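Local structure of pyridoxine 4-oxidase (Mesorhizobium loti, 4HA6) at residues Asp245-Cys250 and Leu470-Val475. The protein oxidises the 4-hydroxymethyl group of pyridoxine to the aldehyde pyridoxal, as an FAD-dependent oxidase of the GMC oxidoreductase family. Residues are numbered along the deposited sequence; the frame is centred on the assembly and turned at random.
Sequences DQIVLC and LDNLFV. With FAD (flavin-adenine dinucleotide), chain B.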
loop_
_atom_site.group_PDB
_atom_site.type_symbol
_atom_site.label_atom_id
_atom_site.label_comp_id
_atom_site.label_asym_id
_atom_site.label_seq_id
_atom_site.Cartn_x
_atom_site.Cartn_y
_atom_site.Cartn_z
ATOM N N ASP A 245 28.874 -3.271 -0.830
ATOM C CA ASP A 245 29.157 -2.690 -2.133
ATOM C C ASP A 245 27.929 -1.958 -2.698
ATOM O O ASP A 245 28.058 -0.915 -3.350
ATOM C CB ASP A 245 29.589 -3.786 -3.114
ATOM C CG ASP A 245 30.995 -4.310 -2.837
ATOM O OD1 ASP A 245 31.655 -3.811 -1.900
ATOM O OD2 ASP A 245 31.440 -5.216 -3.577
ATOM N N GLN A 246 26.744 -2.528 -2.481
ATOM C CA GLN A 246 25.493 -1.918 -2.955
ATOM C C GLN A 246 24.472 -1.921 -1.822
ATOM O O GLN A 246 24.407 -2.883 -1.056
ATOM C CB GLN A 246 24.923 -2.688 -4.156
ATOM C CG GLN A 246 25.906 -2.874 -5.306
ATOM C CD GLN A 246 26.185 -1.577 -6.030
ATOM O OE1 GLN A 246 25.289 -0.752 -6.200
ATOM N NE2 GLN A 246 27.430 -1.386 -6.462
ATOM N N ILE A 247 23.684 -0.852 -1.710
ATOM C CA ILE A 247 22.692 -0.737 -0.634
ATOM C C ILE A 247 21.322 -0.444 -1.255
ATOM O O ILE A 247 21.169 0.498 -2.037
ATOM C CB ILE A 247 23.038 0.378 0.395
ATOM C CG1 ILE A 247 24.360 0.081 1.126
ATOM C CG2 ILE A 247 21.896 0.542 1.413
ATOM C CD1 ILE A 247 25.634 0.454 0.327
ATOM N N VAL A 248 20.344 -1.276 -0.929
ATOM C CA VAL A 248 18.986 -1.093 -1.416
ATOM C C VAL A 248 18.117 -0.818 -0.212
ATOM O O VAL A 248 18.107 -1.612 0.730
ATOM C CB VAL A 248 18.448 -2.366 -2.107
ATOM C CG1 VAL A 248 17.039 -2.133 -2.640
ATOM C CG2 VAL A 248 19.371 -2.786 -3.238
ATOM N N LEU A 249 17.396 0.306 -0.241
ATOM C CA LEU A 249 16.450 0.651 0.825
ATOM C C LEU A 249 15.059 0.111 0.505
ATOM O O LEU A 249 14.479 0.433 -0.552
ATOM C CB LEU A 249 16.367 2.163 1.008
ATOM C CG LEU A 249 17.646 2.889 1.406
ATOM C CD1 LEU A 249 17.289 4.257 1.990
ATOM C CD2 LEU A 249 18.437 2.066 2.423
ATOM N N CYS A 250 14.525 -0.689 1.427
ATOM C CA CYS A 250 13.174 -1.218 1.307
ATOM C C CYS A 250 12.429 -1.006 2.623
ATOM O O CYS A 250 11.626 -1.840 3.037
ATOM C CB CYS A 250 13.227 -2.710 0.984
ATOM S SG CYS A 250 14.060 -3.088 -0.592
ATOM N N LEU A 470 24.020 9.793 -5.463
ATOM C CA LEU A 470 25.019 8.778 -5.101
ATOM C C LEU A 470 25.113 7.627 -6.115
ATOM O O LEU A 470 24.200 7.410 -6.911
ATOM C CB LEU A 470 24.719 8.220 -3.710
ATOM C CG LEU A 470 24.851 9.195 -2.538
ATOM C CD1 LEU A 470 24.435 8.552 -1.245
ATOM C CD2 LEU A 470 26.256 9.722 -2.417
ATOM N N ASP A 471 26.213 6.881 -6.078
ATOM C CA ASP A 471 26.440 5.832 -7.075
ATOM C C ASP A 471 25.914 4.435 -6.707
ATOM O O ASP A 471 25.604 3.624 -7.584
ATOM C CB ASP A 471 27.934 5.740 -7.407
ATOM C CG ASP A 471 28.497 7.043 -7.947
ATOM O OD1 ASP A 471 29.667 7.349 -7.627
ATOM O OD2 ASP A 471 27.776 7.758 -8.683
ATOM N N ASN A 472 25.818 4.130 -5.420
ATOM C CA ASN A 472 25.562 2.745 -5.049
ATOM C C ASN A 472 24.401 2.585 -4.085
ATOM O O ASN A 472 24.350 1.592 -3.345
ATOM C CB ASN A 472 26.822 2.115 -4.449
ATOM C CG ASN A 472 27.179 2.718 -3.117
ATOM O OD1 ASN A 472 26.762 3.839 -2.794
ATOM N ND2 ASN A 472 27.939 1.977 -2.321
ATOM N N LEU A 473 23.478 3.552 -4.095
ATOM C CA LEU A 473 22.302 3.500 -3.225
ATOM C C LEU A 473 21.006 3.523 -4.022
ATOM O O LEU A 473 20.778 4.411 -4.845
ATOM C CB LEU A 473 22.331 4.657 -2.216
ATOM C CG LEU A 473 21.129 4.859 -1.288
ATOM C CD1 LEU A 473 20.949 3.689 -0.357
ATOM C CD2 LEU A 473 21.314 6.139 -0.491
ATOM N N PHE A 474 20.142 2.550 -3.754
ATOM C CA PHE A 474 18.878 2.444 -4.469
ATOM C C PHE A 474 17.705 2.485 -3.483
ATOM O O PHE A 474 17.862 2.144 -2.305
ATOM C CB PHE A 474 18.877 1.166 -5.323
ATOM C CG PHE A 474 20.088 1.051 -6.227
ATOM C CD1 PHE A 474 20.030 1.481 -7.550
ATOM C CD2 PHE A 474 21.295 0.554 -5.738
ATOM C CE1 PHE A 474 21.148 1.403 -8.381
ATOM C CE2 PHE A 474 22.414 0.467 -6.564
ATOM C CZ PHE A 474 22.334 0.891 -7.883
ATOM N N VAL A 475 16.551 2.958 -3.945
ATOM C CA VAL A 475 15.342 2.968 -3.126
ATOM C C VAL A 475 14.286 2.139 -3.858
ATOM O O VAL A 475 13.865 2.488 -4.964
ATOM C CB VAL A 475 14.841 4.390 -2.856
ATOM C CG1 VAL A 475 13.645 4.339 -1.926
ATOM C CG2 VAL A 475 15.970 5.263 -2.243
HETATM P PA FAD B . 6.711 -2.610 4.066
HETATM O O1A FAD B . 6.085 -3.893 3.536
HETATM O O2A FAD B . 5.960 -1.815 5.097
HETATM O O5B FAD B . 8.170 -3.005 4.644
HETATM C C5B FAD B . 8.985 -2.146 5.435
HETATM C C4B FAD B . 9.854 -3.078 6.269
HETATM O O4B FAD B . 11.099 -2.469 6.626
HETATM C C3B FAD B . 9.156 -3.445 7.572
HETATM O O3B FAD B . 9.312 -4.865 7.733
HETATM C C2B FAD B . 9.915 -2.674 8.650
HETATM O O2B FAD B . 9.909 -3.377 9.906
HETATM C C1B FAD B . 11.312 -2.558 8.048
HETATM N N9A FAD B . 12.084 -1.347 8.459
HETATM C C8A FAD B . 11.622 -0.081 8.544
HETATM N N7A FAD B . 12.617 0.763 8.928
HETATM C C5A FAD B . 13.749 0.039 9.090
HETATM C C6A FAD B . 15.157 0.316 9.478
HETATM N N6A FAD B . 15.573 1.588 9.774
HETATM N N1A FAD B . 16.019 -0.740 9.522
HETATM C C2A FAD B . 15.627 -1.996 9.220
HETATM N N3A FAD B . 14.361 -2.304 8.857
HETATM C C4A FAD B . 13.390 -1.351 8.774
HETATM N N1 FAD B . -2.069 -3.362 -0.037
HETATM C C2 FAD B . -2.772 -4.051 -0.956
HETATM O O2 FAD B . -2.396 -4.007 -2.149
HETATM N N3 FAD B . -3.875 -4.757 -0.645
HETATM C C4 FAD B . -4.342 -4.841 0.613
HETATM O O4 FAD B . -5.383 -5.494 0.886
HETATM C C4X FAD B . -3.621 -4.110 1.680
HETATM N N5 FAD B . -4.029 -4.127 2.966
HETATM C C5X FAD B . -3.338 -3.464 3.927
HETATM C C6 FAD B . -3.764 -3.496 5.253
HETATM C C7 FAD B . -3.051 -2.822 6.240
HETATM C C7M FAD B . -3.524 -2.870 7.672
HETATM C C8 FAD B . -1.822 -2.062 5.878
HETATM C C8M FAD B . -1.057 -1.329 6.947
HETATM C C9 FAD B . -1.385 -2.024 4.555
HETATM C C9A FAD B . -2.111 -2.697 3.571
HETATM N N10 FAD B . -1.683 -2.662 2.233
HETATM C C10 FAD B . -2.422 -3.359 1.265
HETATM C "C1'" FAD B . -0.484 -1.902 1.859
HETATM C "C2'" FAD B . 0.715 -2.790 1.571
HETATM O "O2'" FAD B . 0.845 -3.791 2.592
HETATM C "C3'" FAD B . 1.946 -1.880 1.550
HETATM O "O3'" FAD B . 1.691 -0.793 0.646
HETATM C "C4'" FAD B . 3.191 -2.636 1.121
HETATM O "O4'" FAD B . 3.368 -3.748 2.016
HETATM C "C5'" FAD B . 4.426 -1.729 1.123
HETATM O "O5'" FAD B . 5.586 -2.558 1.146
HETATM P P FAD B . 7.033 -1.890 1.302
HETATM O O1P FAD B . 8.119 -2.887 0.918
HETATM O O2P FAD B . 7.027 -0.518 0.658
HETATM O O3P FAD B . 7.097 -1.604 2.879
HETATM O O HOH W 1 26.190 0.863 -7.912
#
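Asn472 leads the strand 473-475 into its pairing with strand 246-249. Its CG is wedged between its own N and C (chi1 68°), which brings the amide alongside Ile247. Asn472 ND2 donates a hydrogen bond to Asp245 O at 3.1 Å. The acceptor lies close to the amide plane, but the N-H comes in from over the carbonyl plane of Asp245. Asn472 OD1 accepts from Val228 N, so both ends of this buried amide are engaged.

Three backbone hydrogen bonds then join the parallel strands. Ile247 N donates to Asn472 O, and Phe474 N donates to Ile247 O at 2.9 Å, both aimed almost straight down the carbonyl bond. Leu249 N donates to Phe474 O at 2.8 Å and is the straightest, 173° at the hydrogen.

Gln246 and Phe474 meet on one face. The Gln246 chain bends at chi2 and brings Gln246 OE1 to the ring edge, in the ring plane, 3.1 Å from Phe474 CE2. The amide and ring planes are 45° apart. A water donates to Gln246 OE1 and to Asp471 O, bridging the two segments.

On the other face, Leu473 CG is anti to its backbone N. Leu473 CD1 thereby touches Ile247 CG2 at 3.7 Å. The same methyl meets CG of Leu249, and Leu473 crosses both side chains obliquely.

The pair belongs to the parallel Rossmann-type sheet of the FAD-binding domain, and Cys250 lines the cofactor pocket. Strand 246-249 runs between 4-7 and strand 473-475, at one edge of the sheet. Helix 252-262 and strand 227-235 pack on the Ile247, Leu249 and Leu473 face, while Phe500 of helix 490-506 meets the Phe474 ring.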